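Local coordinates for enhancer of mrna-decapping protein 3 (Homo sapiens, PDB 2VC8) that binds single-stranded RNA and promotes mRNA decapping and degradation, working in a complex with the decapping factors DCP1A and DCP2 and the helicase DDX6, at residues S13-C16 and G21-Q24. Numbering follows the deposited sequence. Where two conformers were deposited one is given.
Sequences SINC and GVYQ
Ile14 and Tyr23 form the antiparallel hydrogen-bonded pair of this two-strand contact. Ile14 N donates to Tyr23 O at 2.8 Å, nearly straight in line with the carbonyl. The return bond, Tyr23 N to Ile14 O, is 3.0 Å long and meets its carbonyl at a tilt. Cys16 N adds a third backbone bond, 2.9 Å to Gly21 O, just past the end of the strand 11-15. Ser13 pairs with Gln24 and Asn15 with Val22, both non-hydrogen-bonded, and all four side chains lie on one face.

The close packing on that face centres on the Ser13 hydroxyl. OG stands anti to the backbone N (chi1 176°), which brings it 3.1 Å from Val22 CG1. Gln24 reaches the same hydroxyl with its amide: NE2 donates to Ser13 OG over 3.2 Å, with the oxygen 20° out of the amide plane. Toward the turn the packing is looser. Val22 CG2 comes no nearer to the Asn15 amide than 3.7 Å, at CG. Asn15 OD1 instead accepts a hydrogen bond from Gly17 N, within the turn. Gln24 is exposed, whereas Ser13 is buried.

Ile14 and Tyr23 project from the other face. Ile14 packs on Ile37, Leu39 and Phe56, and the Tyr23 ring stacks with His44 and meets Phe56. Backbone bonds from Ser13 to Lys65 and from Gln24 to Phe43 carry the sheet on to both sides. The contact is a beta hairpin in the strongly curved antiparallel sheet of an Sm-like (LSm) domain.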
loop_
_atom_site.group_PDB
_atom_site.type_symbol
_atom_site.label_atom_id
_atom_site.label_comp_id
_atom_site.label_asym_id
_atom_site.label_seq_id
_atom_site.Cartn_x
_atom_site.Cartn_y
_atom_site.Cartn_z
ATOM N N SER A 13 2.593 -2.984 -4.711
ATOM C CA SER A 13 3.842 -3.264 -4.059
ATOM C C SER A 13 4.480 -1.889 -3.818
ATOM O O SER A 13 4.621 -1.138 -4.758
ATOM C CB SER A 13 4.730 -4.090 -4.967
ATOM O OG SER A 13 5.982 -4.287 -4.367
ATOM N N ILE A 14 4.783 -1.501 -2.565
ATOM C CA ILE A 14 5.345 -0.182 -2.153
ATOM C C ILE A 14 6.795 -0.454 -1.633
ATOM O O ILE A 14 6.929 -1.150 -0.627
ATOM C CB ILE A 14 4.489 0.396 -1.000
ATOM C CG1 ILE A 14 3.107 0.851 -1.503
ATOM C CG2 ILE A 14 5.153 1.606 -0.296
ATOM C CD1 ILE A 14 2.210 1.341 -0.387
ATOM N N ASN A 15 7.850 0.063 -2.313
ATOM C CA ASN A 15 9.227 -0.021 -1.878
ATOM C C ASN A 15 9.511 1.209 -1.056
ATOM O O ASN A 15 9.343 2.299 -1.540
ATOM C CB ASN A 15 10.140 -0.068 -3.086
ATOM C CG ASN A 15 11.534 -0.478 -2.744
ATOM O OD1 ASN A 15 12.022 -0.259 -1.622
ATOM N ND2 ASN A 15 12.208 -1.060 -3.728
ATOM N N CYS A 16 9.931 1.024 0.179
ATOM C CA CYS A 16 10.200 2.154 1.048
ATOM C C CYS A 16 11.688 2.401 1.215
ATOM O O CYS A 16 12.114 3.211 2.075
ATOM C CB CYS A 16 9.473 1.967 2.367
ATOM S SG CYS A 16 7.860 2.744 2.348
ATOM N N GLY A 21 12.383 -1.824 3.058
ATOM C CA GLY A 21 12.074 -2.785 2.000
ATOM C C GLY A 21 10.643 -2.655 1.461
ATOM O O GLY A 21 10.078 -1.560 1.396
ATOM N N VAL A 22 10.104 -3.796 1.004
ATOM C CA VAL A 22 8.986 -3.809 0.101
ATOM C C VAL A 22 7.794 -4.429 0.817
ATOM O O VAL A 22 7.926 -5.467 1.530
ATOM C CB VAL A 22 9.318 -4.576 -1.169
ATOM C CG1 VAL A 22 8.137 -4.692 -2.106
ATOM C CG2 VAL A 22 10.486 -3.875 -1.876
ATOM N N TYR A 23 6.629 -3.809 0.674
ATOM C CA TYR A 23 5.357 -4.278 1.242
ATOM C C TYR A 23 4.362 -4.429 0.125
ATOM O O TYR A 23 4.291 -3.536 -0.744
ATOM C CB TYR A 23 4.855 -3.289 2.305
ATOM C CG TYR A 23 5.808 -3.182 3.454
ATOM C CD1 TYR A 23 6.947 -2.403 3.335
ATOM C CD2 TYR A 23 5.636 -3.918 4.603
ATOM C CE1 TYR A 23 7.902 -2.320 4.299
ATOM C CE2 TYR A 23 6.621 -3.822 5.647
ATOM C CZ TYR A 23 7.738 -3.059 5.412
ATOM O OH TYR A 23 8.676 -3.002 6.402
ATOM N N GLN A 24 3.588 -5.507 0.144
ATOM C CA GLN A 24 2.592 -5.700 -0.878
ATOM C C GLN A 24 1.212 -5.920 -0.237
ATOM O O GLN A 24 1.107 -6.565 0.790
ATOM C CB GLN A 24 2.906 -6.898 -1.773
ATOM C CG GLN A 24 4.321 -6.889 -2.302
ATOM C CD GLN A 24 4.544 -7.817 -3.472
ATOM O OE1 GLN A 24 3.935 -8.872 -3.560
ATOM N NE2 GLN A 24 5.457 -7.439 -4.353
#